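Local coordinates for ankyrin repeat and SOCS box protein 11 (PDB 4UUC) that recognises substrates for a cullin-5-RING E3 ubiquitin ligase, marking proteins such as BIK for proteasomal degradation, and of which this chain is the ankyrin repeat domain, at residues S6-A11 against T22-G27; G15-L20 against H49-K54; P105-V110 against G136-V141; V132-T137 against H163-D168. All blocks are in the same frame, centred on the assembly; numbering follows the deposited sequence. Where two conformers were deposited one is given.

Interaction 1. Residues S6-A11 against T22-G27; sequences SPLHEA and TLIAQG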
loop_
_atom_site.group_PDB
_atom_site.type_symbol
_atom_site.label_atom_id
_atom_site.label_comp_id
_atom_site.label_asym_id
_atom_site.label_seq_id
_atom_site.Cartn_x
_atom_site.Cartn_y
_atom_site.Cartn_z
ATOM N N SER A 6 -20.083 19.250 0.991
ATOM C CA SER A 6 -20.703 19.932 2.124
ATOM C C SER A 6 -19.704 20.499 3.133
ATOM O O SER A 6 -18.503 20.204 3.076
ATOM C CB SER A 6 -21.635 18.964 2.846
ATOM O OG SER A 6 -20.889 17.945 3.489
ATOM N N PRO A 7 -20.203 21.314 4.074
ATOM C CA PRO A 7 -19.359 21.755 5.190
ATOM C C PRO A 7 -18.751 20.591 5.978
ATOM O O PRO A 7 -17.604 20.690 6.417
ATOM C CB PRO A 7 -20.328 22.562 6.054
ATOM C CG PRO A 7 -21.303 23.130 5.061
ATOM C CD PRO A 7 -21.479 22.053 4.026
ATOM N N LEU A 8 -19.499 19.506 6.153
ATOM C CA LEU A 8 -18.974 18.338 6.853
ATOM C C LEU A 8 -17.765 17.746 6.120
ATOM O O LEU A 8 -16.779 17.370 6.755
ATOM C CB LEU A 8 -20.058 17.272 7.019
ATOM C CG LEU A 8 -19.685 16.082 7.910
ATOM C CD1 LEU A 8 -19.473 16.517 9.356
ATOM C CD2 LEU A 8 -20.744 14.998 7.841
ATOM N N HIS A 9 -17.844 17.664 4.792
ATOM C CA HIS A 9 -16.727 17.177 3.979
ATOM C C HIS A 9 -15.475 18.005 4.248
ATOM O O HIS A 9 -14.375 17.469 4.393
ATOM C CB HIS A 9 -17.055 17.244 2.481
ATOM C CG HIS A 9 -17.912 16.123 1.980
ATOM N ND1 HIS A 9 -19.285 16.118 2.109
ATOM C CD2 HIS A 9 -17.594 14.991 1.307
ATOM C CE1 HIS A 9 -19.774 15.022 1.558
ATOM N NE2 HIS A 9 -18.768 14.320 1.064
ATOM N N GLU A 10 -15.658 19.320 4.300
ATOM C CA GLU A 10 -14.552 20.250 4.478
ATOM C C GLU A 10 -13.968 20.156 5.884
ATOM O O GLU A 10 -12.747 20.169 6.052
ATOM C CB GLU A 10 -15.014 21.685 4.189
ATOM C CG GLU A 10 -13.955 22.754 4.422
ATOM C CD GLU A 10 -12.746 22.624 3.504
ATOM O OE1 GLU A 10 -12.827 21.895 2.490
ATOM O OE2 GLU A 10 -11.707 23.259 3.799
ATOM N N ALA A 11 -14.829 20.073 6.895
ATOM C CA ALA A 11 -14.349 19.913 8.266
ATOM C C ALA A 11 -13.546 18.618 8.378
ATOM O O ALA A 11 -12.476 18.581 8.992
ATOM C CB ALA A 11 -15.503 19.912 9.254
ATOM N N THR A 22 -19.692 19.574 15.769
ATOM C CA THR A 22 -20.749 20.573 15.883
ATOM C C THR A 22 -21.769 20.369 14.767
ATOM O O THR A 22 -22.976 20.378 15.008
ATOM C CB THR A 22 -20.181 22.008 15.833
ATOM O OG1 THR A 22 -19.298 22.212 16.944
ATOM C CG2 THR A 22 -21.298 23.043 15.897
ATOM N N LEU A 23 -21.278 20.177 13.547
ATOM C CA LEU A 23 -22.145 19.930 12.397
ATOM C C LEU A 23 -22.953 18.640 12.561
ATOM O O LEU A 23 -24.140 18.604 12.250
ATOM C CB LEU A 23 -21.314 19.873 11.113
ATOM C CG LEU A 23 -20.738 21.213 10.646
ATOM C CD1 LEU A 23 -19.626 21.006 9.624
ATOM C CD2 LEU A 23 -21.838 22.083 10.063
ATOM N N ILE A 24 -22.306 17.581 13.043
ATOM C CA ILE A 24 -22.996 16.318 13.284
ATOM C C ILE A 24 -24.125 16.516 14.297
ATOM O O ILE A 24 -25.234 16.010 14.108
ATOM C CB ILE A 24 -22.014 15.231 13.780
ATOM C CG1 ILE A 24 -21.087 14.814 12.635
ATOM C CG2 ILE A 24 -22.767 14.012 14.312
ATOM C CD1 ILE A 24 -19.927 13.926 13.057
ATOM N N ALA A 25 -23.838 17.266 15.357
ATOM C CA ALA A 25 -24.809 17.520 16.417
ATOM C C ALA A 25 -26.022 18.287 15.893
ATOM O O ALA A 25 -27.131 18.114 16.397
ATOM C CB ALA A 25 -24.155 18.285 17.559
ATOM N N GLN A 26 -25.814 19.130 14.885
ATOM C CA GLN A 26 -26.916 19.891 14.293
ATOM C C GLN A 26 -27.819 19.016 13.427
ATOM O O GLN A 26 -28.932 19.417 13.079
ATOM C CB GLN A 26 -26.383 21.053 13.456
ATOM C CG GLN A 26 -25.793 22.193 14.263
ATOM C CD GLN A 26 -26.785 22.802 15.243
ATOM O OE1 GLN A 26 -26.926 22.337 16.375
ATOM N NE2 GLN A 26 -27.473 23.854 14.810
ATOM N N GLY A 27 -27.329 17.833 13.066
ATOM C CA GLY A 27 -28.129 16.842 12.367
ATOM C C GLY A 27 -27.851 16.713 10.881
ATOM O O GLY A 27 -28.680 16.177 10.145
#
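L23 carries most of the apolar contact between helix 7-14 and helix 17-26, the antiparallel helix pair of the first ankyrin repeat. Its CG stands anti to the carbonyl carbon (chi1 -71°), and its CD1 lies over the first turn of the other helix, 3.8 Å from L8 N. The same methyl sits 4.0 Å from P7 CB and reaches A11 CB one turn further on. L8 makes the second apolar contact. Its CD1 comes within 4.0 Å of I24 CG1 and 4.2 Å of L23 CB. No hydrogen bond crosses between the segments, whose axes approach to 10.5 Å at 152°. Within segment 6-11, S6 is the N-cap of helix 7-14, and its OG meets the edge of the H9 ring in plane, 2.8 Å from ND1, in a hydrogen bond. G27 ends helix 17-26 with positive phi in a Schellman motif. Beyond the pair lies the second repeat. L8 and I24 both touch L56 of helix 50-58. H9 packs on S40 and E43 of helix 40-46, and its NE2 is hydrogen-bonded to V38 O just before that helix.

Interaction 2. Residues G15-L20 against H49-K54; sequences GRLLAL and HVACAK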
loop_
_atom_site.group_PDB
_atom_site.type_symbol
_atom_site.label_atom_id
_atom_site.label_comp_id
_atom_site.label_asym_id
_atom_site.label_seq_id
_atom_site.Cartn_x
_atom_site.Cartn_y
_atom_site.Cartn_z
ATOM N N GLY A 15 -9.455 18.171 9.192
ATOM C CA GLY A 15 -9.188 17.622 10.509
ATOM C C GLY A 15 -9.644 18.572 11.603
ATOM O O GLY A 15 -9.011 18.685 12.656
ATOM N N ARG A 16 -10.742 19.274 11.342
ATOM C CA ARG A 16 -11.304 20.208 12.313
ATOM C C ARG A 16 -12.380 19.508 13.137
ATOM O O ARG A 16 -13.572 19.649 12.871
ATOM C CB ARG A 16 -11.872 21.441 11.611
ATOM C CG ARG A 16 -10.828 22.260 10.868
ATOM C CD ARG A 16 -10.753 23.689 11.378
ATOM N NE ARG A 16 -10.118 24.574 10.405
ATOM C CZ ARG A 16 -10.123 25.902 10.479
ATOM N NH1 ARG A 16 -10.727 26.517 11.488
ATOM N NH2 ARG A 16 -9.522 26.618 9.542
ATOM N N LEU A 17 -11.942 18.751 14.138
ATOM C CA LEU A 17 -12.829 17.904 14.930
ATOM C C LEU A 17 -14.003 18.640 15.580
ATOM O O LEU A 17 -15.134 18.155 15.542
ATOM C CB LEU A 17 -12.017 17.188 16.013
ATOM C CG LEU A 17 -12.787 16.174 16.861
ATOM C CD1 LEU A 17 -13.313 15.029 16.007
ATOM C CD2 LEU A 17 -11.918 15.647 17.976
ATOM N N LEU A 18 -13.748 19.793 16.191
ATOM C CA LEU A 18 -14.812 20.502 16.892
ATOM C C LEU A 18 -15.886 20.987 15.915
ATOM O O LEU A 18 -17.079 20.863 16.195
ATOM C CB LEU A 18 -14.245 21.669 17.699
ATOM C CG LEU A 18 -13.267 21.275 18.817
ATOM C CD1 LEU A 18 -12.947 22.487 19.668
ATOM C CD2 LEU A 18 -13.783 20.134 19.698
ATOM N N ALA A 19 -15.474 21.516 14.765
ATOM C CA ALA A 19 -16.438 21.917 13.738
ATOM C C ALA A 19 -17.218 20.706 13.221
ATOM O O ALA A 19 -18.439 20.764 13.057
ATOM C CB ALA A 19 -15.734 22.620 12.593
ATOM N N LEU A 20 -16.511 19.608 12.974
ATOM C CA LEU A 20 -17.145 18.387 12.495
ATOM C C LEU A 20 -18.211 17.889 13.474
ATOM O O LEU A 20 -19.340 17.595 13.079
ATOM C CB LEU A 20 -16.094 17.302 12.261
ATOM C CG LEU A 20 -16.640 15.973 11.749
ATOM C CD1 LEU A 20 -16.100 15.673 10.359
ATOM C CD2 LEU A 20 -16.313 14.856 12.722
ATOM N N HIS A 49 -7.094 11.825 9.590
ATOM C CA HIS A 49 -7.698 12.430 10.775
ATOM C C HIS A 49 -8.550 11.415 11.545
ATOM O O HIS A 49 -9.752 11.288 11.317
ATOM C CB HIS A 49 -8.534 13.648 10.366
ATOM C CG HIS A 49 -7.777 14.645 9.543
ATOM N ND1 HIS A 49 -6.556 15.152 9.931
ATOM C CD2 HIS A 49 -8.064 15.225 8.353
ATOM C CE1 HIS A 49 -6.124 16.003 9.015
ATOM N NE2 HIS A 49 -7.023 16.067 8.048
ATOM N N VAL A 50 -7.919 10.701 12.474
ATOM C CA VAL A 50 -8.561 9.566 13.133
ATOM C C VAL A 50 -9.747 9.964 14.021
ATOM O O VAL A 50 -10.744 9.247 14.072
ATOM C CB VAL A 50 -7.532 8.764 13.982
ATOM C CG1 VAL A 50 -6.988 9.606 15.129
ATOM C CG2 VAL A 50 -8.148 7.471 14.499
ATOM N N ALA A 51 -9.649 11.095 14.718
ATOM C CA ALA A 51 -10.724 11.515 15.613
ATOM C C ALA A 51 -11.974 11.861 14.807
ATOM O O ALA A 51 -13.088 11.480 15.176
ATOM C CB ALA A 51 -10.285 12.702 16.470
ATOM N N CYS A 52 -11.784 12.560 13.691
ATOM C CA CYS A 52 -12.892 12.873 12.796
ATOM C C CYS A 52 -13.484 11.594 12.206
ATOM O O CYS A 52 -14.704 11.439 12.144
ATOM C CB CYS A 52 -12.438 13.812 11.672
ATOM S SG CYS A 52 -12.089 15.503 12.199
ATOM N N ALA A 53 -12.620 10.681 11.774
ATOM C CA ALA A 53 -13.076 9.411 11.220
ATOM C C ALA A 53 -13.939 8.655 12.233
ATOM O O ALA A 53 -15.019 8.177 11.893
ATOM C CB ALA A 53 -11.890 8.558 10.786
ATOM N N LYS A 54 -13.479 8.578 13.480
ATOM C CA LYS A 54 -14.203 7.819 14.500
ATOM C C LYS A 54 -15.546 8.460 14.821
ATOM O O LYS A 54 -16.537 7.758 15.008
ATOM C CB LYS A 54 -13.382 7.684 15.783
ATOM C CG LYS A 54 -14.029 6.751 16.803
ATOM C CD LYS A 54 -13.164 6.549 18.031
ATOM C CE LYS A 54 -13.794 5.533 18.976
ATOM N NZ LYS A 54 -12.979 5.319 20.201
#
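The ring of H49 lies flat against G15. G15 CA stands over the centre of the ring face, 3.4 Å from the centroid and only 10° off the ring normal, in a CH-pi contact. With CG anti to the carbonyl carbon (chi1 -53°), the H49 ring is brought to this place. G15 has positive phi and is the C-prime residue of the Schellman motif that ends helix 7-14. A CB on it would clash with H49 ND1, so this close approach needs a residue without CB. The NE2 of H49 also makes a weak hydrogen bond to A13 O in that helix. An alanine in place of H49 would probably leave G15 CA without its ring and open a gap at the helix end, with the weak bond to A13 O lost.

One turn on, C52 SG lies against the first turn of helix 17-26. The sulphur is 3.7 Å from L17 CA and 4.0 Å from L17 CD1. L17 forks over A51: CD2 lies 3.7 Å from A51 CB, while CD1 comes to 3.6 Å from A51 C. L20 meets C52 through CD2, 4.1 Å from C52 CB and 3.8 Å from C52 O. C52 is thus touched by two leucines of the first repeat, and it also packs on A44 of helix 40-46.

No hydrogen bond links the two segments. Methyl, sulphur and ring-face contacts join them, and the polar link beside them, H49 NE2 to A13 O, is weak. The contact thus depends on fit of shape rather than on direction.

Interaction 3. Residues P105-V110 against G136-V141; sequences PIHEAV and GTPLYV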
loop_
_atom_site.group_PDB
_atom_site.type_symbol
_atom_site.label_atom_id
_atom_site.label_comp_id
_atom_site.label_asym_id
_atom_site.label_seq_id
_atom_site.Cartn_x
_atom_site.Cartn_y
_atom_site.Cartn_z
ATOM N N PRO A 105 -5.555 -1.464 -0.555
ATOM C CA PRO A 105 -4.913 -0.667 0.497
ATOM C C PRO A 105 -3.448 -1.017 0.747
ATOM O O PRO A 105 -2.631 -0.098 0.864
ATOM C CB PRO A 105 -5.759 -0.979 1.736
ATOM C CG PRO A 105 -7.097 -1.354 1.191
ATOM C CD PRO A 105 -6.799 -2.095 -0.075
ATOM N N ILE A 106 -3.107 -2.301 0.834
ATOM C CA ILE A 106 -1.742 -2.662 1.209
ATOM C C ILE A 106 -0.731 -2.234 0.138
ATOM O O ILE A 106 0.375 -1.807 0.471
ATOM C CB ILE A 106 -1.595 -4.181 1.498
ATOM C CG1 ILE A 106 -0.276 -4.445 2.234
ATOM C CG2 ILE A 106 -1.702 -5.014 0.220
ATOM C CD1 ILE A 106 -0.080 -5.887 2.668
ATOM N N HIS A 107 -1.107 -2.307 -1.137
ATOM C CA HIS A 107 -0.182 -1.935 -2.206
ATOM C C HIS A 107 0.112 -0.437 -2.202
ATOM O O HIS A 107 1.239 -0.022 -2.474
ATOM C CB HIS A 107 -0.728 -2.371 -3.566
ATOM C CG HIS A 107 -0.766 -3.857 -3.740
ATOM N ND1 HIS A 107 -1.742 -4.645 -3.170
ATOM C CD2 HIS A 107 0.070 -4.702 -4.389
ATOM C CE1 HIS A 107 -1.512 -5.911 -3.473
ATOM N NE2 HIS A 107 -0.421 -5.972 -4.213
ATOM N N GLU A 108 -0.887 0.375 -1.869
ATOM C CA GLU A 108 -0.673 1.815 -1.758
ATOM C C GLU A 108 0.174 2.137 -0.528
ATOM O O GLU A 108 1.069 2.986 -0.587
ATOM C CB GLU A 108 -2.004 2.560 -1.691
ATOM C CG GLU A 108 -1.867 4.079 -1.738
ATOM C CD GLU A 108 -1.317 4.589 -3.061
ATOM O OE1 GLU A 108 -1.442 3.879 -4.082
ATOM O OE2 GLU A 108 -0.759 5.708 -3.078
ATOM N N ALA A 109 -0.104 1.461 0.583
ATOM C CA ALA A 109 0.684 1.664 1.800
ATOM C C ALA A 109 2.160 1.386 1.536
ATOM O O ALA A 109 3.028 2.180 1.917
ATOM C CB ALA A 109 0.175 0.782 2.926
ATOM N N VAL A 110 2.443 0.261 0.884
ATOM C CA VAL A 110 3.825 -0.122 0.594
ATOM C C VAL A 110 4.469 0.881 -0.357
ATOM O O VAL A 110 5.589 1.322 -0.120
ATOM C CB VAL A 110 3.911 -1.537 -0.011
ATOM C CG1 VAL A 110 5.334 -1.847 -0.480
ATOM C CG2 VAL A 110 3.459 -2.568 1.009
ATOM N N GLY A 136 1.503 -6.016 -9.183
ATOM C CA GLY A 136 2.386 -6.985 -8.565
ATOM C C GLY A 136 2.032 -7.255 -7.120
ATOM O O GLY A 136 0.988 -6.831 -6.623
ATOM N N THR A 137 2.915 -7.989 -6.452
ATOM C CA THR A 137 2.782 -8.300 -5.041
ATOM C C THR A 137 3.251 -7.127 -4.186
ATOM O O THR A 137 3.898 -6.206 -4.693
ATOM C CB THR A 137 3.622 -9.520 -4.675
ATOM O OG1 THR A 137 4.983 -9.238 -5.013
ATOM C CG2 THR A 137 3.153 -10.767 -5.429
ATOM N N PRO A 138 2.947 -7.159 -2.879
ATOM C CA PRO A 138 3.483 -6.119 -1.998
ATOM C C PRO A 138 5.011 -6.035 -2.045
ATOM O O PRO A 138 5.562 -4.934 -2.032
ATOM C CB PRO A 138 2.987 -6.549 -0.614
ATOM C CG PRO A 138 1.725 -7.304 -0.897
ATOM C CD PRO A 138 1.992 -8.036 -2.175
ATOM N N LEU A 139 5.689 -7.177 -2.109
ATOM C CA LEU A 139 7.146 -7.172 -2.177
ATOM C C LEU A 139 7.625 -6.492 -3.458
ATOM O O LEU A 139 8.592 -5.731 -3.444
ATOM C CB LEU A 139 7.700 -8.596 -2.097
ATOM C CG LEU A 139 9.223 -8.713 -2.180
ATOM C CD1 LEU A 139 9.904 -7.963 -1.040
ATOM C CD2 LEU A 139 9.623 -10.185 -2.177
ATOM N N TYR A 140 6.944 -6.768 -4.563
ATOM C CA TYR A 140 7.290 -6.166 -5.846
ATOM C C TYR A 140 7.159 -4.641 -5.806
ATOM O O TYR A 140 8.020 -3.920 -6.314
ATOM C CB TYR A 140 6.400 -6.744 -6.945
ATOM C CG TYR A 140 6.747 -6.271 -8.331
ATOM C CD1 TYR A 140 7.731 -6.904 -9.078
ATOM C CD2 TYR A 140 6.078 -5.200 -8.903
ATOM C CE1 TYR A 140 8.045 -6.474 -10.353
ATOM C CE2 TYR A 140 6.384 -4.764 -10.171
ATOM C CZ TYR A 140 7.365 -5.398 -10.894
ATOM O OH TYR A 140 7.659 -4.944 -12.157
ATOM N N VAL A 141 6.075 -4.158 -5.207
ATOM C CA VAL A 141 5.859 -2.727 -5.048
ATOM C C VAL A 141 6.959 -2.125 -4.174
ATOM O O VAL A 141 7.514 -1.080 -4.506
ATOM C CB VAL A 141 4.470 -2.436 -4.432
ATOM C CG1 VAL A 141 4.301 -0.947 -4.132
ATOM C CG2 VAL A 141 3.366 -2.919 -5.372
#
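H107 and P138 meet where the first helices of the fourth and fifth ankyrin repeats pack side by side. The sequences from S104 to H107 and from T137 to Y140 take the place of the TPLH motif that starts this helix in ankyrin repeats. H107 NE2 donates a weak hydrogen bond to G136 O at 2.9 Å, with the acceptor near the ring plane. P138 CG lies over one face of the ring, and P138 CD is 3.8 Å from NE2. V141 CG2 touches the ring edge at 3.9 Å from H107 CD2, the two side chains at about a right angle. V141 CG1 turns to the helix backbone, 3.6 Å from H107 O, and also packs 3.9 Å from V110 CG1. V110 CG1 in turn lies 3.5 Å from P138 O.

The second shell fixes the imidazole. S104 OG is hydrogen-bonded to H107 ND1, and H130 meets the ring edge-to-face. An alanine in place of H107 would probably leave S104 OG without this mate, cost G136 O a donor and open a gap beside P138 and V141.

In segment 136-141, T137 is the N-cap of helix 138-144. Its OG1, which also bonds to H163 O in the next loop, accepts from Y140 N at 3.2 Å with an N-H...O angle of 157°.

Interaction 4. Residues V132-T137 against H163-D168; sequences VPQLGT and HGQWLD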
loop_
_atom_site.group_PDB
_atom_site.type_symbol
_atom_site.label_atom_id
_atom_site.label_comp_id
_atom_site.label_asym_id
_atom_site.label_seq_id
_atom_site.Cartn_x
_atom_site.Cartn_y
_atom_site.Cartn_z
ATOM N N VAL A 132 -1.856 -8.018 -7.281
ATOM C CA VAL A 132 -2.817 -7.221 -8.033
ATOM C C VAL A 132 -2.348 -7.168 -9.485
ATOM O O VAL A 132 -1.189 -6.844 -9.746
ATOM C CB VAL A 132 -2.962 -5.799 -7.453
ATOM C CG1 VAL A 132 -3.770 -4.905 -8.388
ATOM C CG2 VAL A 132 -3.619 -5.865 -6.089
ATOM N N PRO A 133 -3.232 -7.510 -10.436
ATOM C CA PRO A 133 -2.807 -7.503 -11.841
ATOM C C PRO A 133 -2.137 -6.197 -12.256
ATOM O O PRO A 133 -2.657 -5.118 -11.975
ATOM C CB PRO A 133 -4.121 -7.714 -12.604
ATOM C CG PRO A 133 -4.966 -8.499 -11.662
ATOM C CD PRO A 133 -4.627 -7.971 -10.291
ATOM N N GLN A 134 -0.965 -6.325 -12.874
ATOM C CA GLN A 134 -0.174 -5.204 -13.390
ATOM C C GLN A 134 0.503 -4.340 -12.311
ATOM O O GLN A 134 1.377 -3.536 -12.633
ATOM C CB GLN A 134 -1.042 -4.325 -14.296
ATOM C CG GLN A 134 -1.732 -5.109 -15.407
ATOM C CD GLN A 134 -0.747 -5.921 -16.232
ATOM O OE1 GLN A 134 0.265 -5.397 -16.697
ATOM N NE2 GLN A 134 -1.024 -7.210 -16.394
ATOM N N LEU A 135 0.124 -4.515 -11.045
ATOM C CA LEU A 135 0.798 -3.836 -9.934
ATOM C C LEU A 135 1.838 -4.736 -9.285
ATOM O O LEU A 135 2.901 -4.282 -8.860
ATOM C CB LEU A 135 -0.206 -3.398 -8.866
ATOM C CG LEU A 135 -0.712 -1.958 -8.870
ATOM C CD1 LEU A 135 -1.648 -1.755 -7.685
ATOM C CD2 LEU A 135 0.426 -0.949 -8.826
ATOM N N GLY A 136 1.503 -6.016 -9.183
ATOM C CA GLY A 136 2.386 -6.985 -8.565
ATOM C C GLY A 136 2.032 -7.255 -7.120
ATOM O O GLY A 136 0.988 -6.831 -6.623
ATOM N N THR A 137 2.915 -7.989 -6.452
ATOM C CA THR A 137 2.782 -8.300 -5.041
ATOM C C THR A 137 3.251 -7.127 -4.186
ATOM O O THR A 137 3.898 -6.206 -4.693
ATOM C CB THR A 137 3.622 -9.520 -4.675
ATOM O OG1 THR A 137 4.983 -9.238 -5.013
ATOM C CG2 THR A 137 3.153 -10.767 -5.429
ATOM N N HIS A 163 7.994 -13.889 -6.302
ATOM C CA HIS A 163 6.647 -13.541 -6.752
ATOM C C HIS A 163 6.508 -12.029 -6.924
ATOM O O HIS A 163 6.545 -11.282 -5.944
ATOM C CB HIS A 163 5.614 -14.065 -5.754
ATOM C CG HIS A 163 4.209 -14.054 -6.270
ATOM N ND1 HIS A 163 3.167 -14.658 -5.599
ATOM C CD2 HIS A 163 3.669 -13.506 -7.386
ATOM C CE1 HIS A 163 2.047 -14.484 -6.279
ATOM N NE2 HIS A 163 2.324 -13.790 -7.368
ATOM N N GLY A 164 6.352 -11.583 -8.167
ATOM C CA GLY A 164 6.302 -10.164 -8.467
ATOM C C GLY A 164 5.110 -9.742 -9.305
ATOM O O GLY A 164 3.972 -9.786 -8.841
ATOM N N GLN A 165 5.391 -9.302 -10.530
ATOM C CA GLN A 165 4.364 -8.917 -11.497
ATOM C C GLN A 165 4.482 -9.852 -12.698
ATOM O O GLN A 165 5.267 -9.608 -13.616
ATOM C CB GLN A 165 4.522 -7.451 -11.911
ATOM C CG GLN A 165 3.315 -6.862 -12.629
ATOM C CD GLN A 165 3.188 -7.340 -14.062
ATOM O OE1 GLN A 165 2.326 -8.162 -14.383
ATOM N NE2 GLN A 165 4.049 -6.828 -14.933
ATOM N N TRP A 166 3.692 -10.922 -12.657
ATOM C CA TRP A 166 3.810 -12.070 -13.557
ATOM C C TRP A 166 5.280 -12.516 -13.644
ATOM O O TRP A 166 5.798 -13.061 -12.673
ATOM C CB TRP A 166 3.216 -11.773 -14.943
ATOM C CG TRP A 166 3.080 -13.040 -15.772
ATOM C CD1 TRP A 166 2.561 -14.232 -15.357
ATOM C CD2 TRP A 166 3.495 -13.239 -17.132
ATOM N NE1 TRP A 166 2.622 -15.158 -16.368
ATOM C CE2 TRP A 166 3.189 -14.575 -17.469
ATOM C CE3 TRP A 166 4.090 -12.418 -18.096
ATOM C CZ2 TRP A 166 3.460 -15.107 -18.727
ATOM C CZ3 TRP A 166 4.358 -12.951 -19.345
ATOM C CH2 TRP A 166 4.046 -14.283 -19.647
ATOM N N LEU A 167 5.954 -12.295 -14.773
ATOM C CA LEU A 167 7.329 -12.785 -14.936
ATOM C C LEU A 167 8.398 -11.808 -14.433
ATOM O O LEU A 167 9.580 -12.156 -14.370
ATOM C CB LEU A 167 7.609 -13.112 -16.403
ATOM C CG LEU A 167 6.987 -14.391 -16.977
ATOM C CD1 LEU A 167 7.455 -14.577 -18.409
ATOM C CD2 LEU A 167 7.306 -15.625 -16.148
ATOM N N ASP A 168 7.991 -10.590 -14.091
ATOM C CA ASP A 168 8.911 -9.604 -13.530
ATOM C C ASP A 168 9.007 -9.839 -12.020
ATOM O O ASP A 168 8.066 -9.560 -11.276
ATOM C CB ASP A 168 8.434 -8.181 -13.842
ATOM C CG ASP A 168 9.583 -7.203 -14.057
ATOM O OD1 ASP A 168 10.497 -7.504 -14.850
ATOM O OD2 ASP A 168 9.559 -6.119 -13.442
HETATM O O HOH W 1 0.374 -8.916 -12.959
#
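G136 and Q165 bring their CA atoms to 4.0 Å where two interrepeat loops run nearly antiparallel, 157° apart, and G164 O takes a weak bond from T137 N at 3.2 Å and a CA-H...O contact from G136 CA.

T137 OG1 sits in the crowded position between backbone N and carbonyl carbon (chi1 58°) and donates to H163 O at 2.7 Å, tilted 33° out of the carbonyl plane. T137 CG2 rests over one face of the H163 ring, offset toward the rim, 3.5 Å from the centroid in a CH-pi contact. The ring has its own polar partner, since H163 NE2 is bonded to E131 OE1. Q165 crosses Q134 at a slant, its CG 3.8 Å from Q134 C. A water accepts from Q134 N at 2.9 Å and lies close to Q165 OE1, a link too short to be relied on.

Each loop has its own turn: L135 and G136 form a classic beta bulge opposite V132, and Q165 to D168 make a type II' turn. The loop of 132-137 leads into helix 138-144. The loop of 163-168 follows helix 148-156 and leads into helix 170-175. E131 also ties the loops together by accepting from W166 N. D168 OD2 joins them to the helices through Y140 OH of helix 138-144 and a salt bridge to R176 just after helix 170-175.

Overall arrangement
The four contacts sample two places along one elongated ankyrin array. Interactions 1 and 2 lie at the N-terminal end, with centres about 10 Å apart. They share helix 17-26, and their segments alternate along the chain. Interaction 1 is made within the first repeat, while interaction 2 joins it to the second. Interactions 3 and 4 come later, also with centres about 10 Å apart. They share G136 and T137, so a helix contact between repeats four and five runs straight into a loop contact. Interactions 2 and 3 do not touch; their nearest atoms are about 15 Å apart. Packing within and between adjacent repeats thus builds the ankyrin domain of this substrate-recognition subunit.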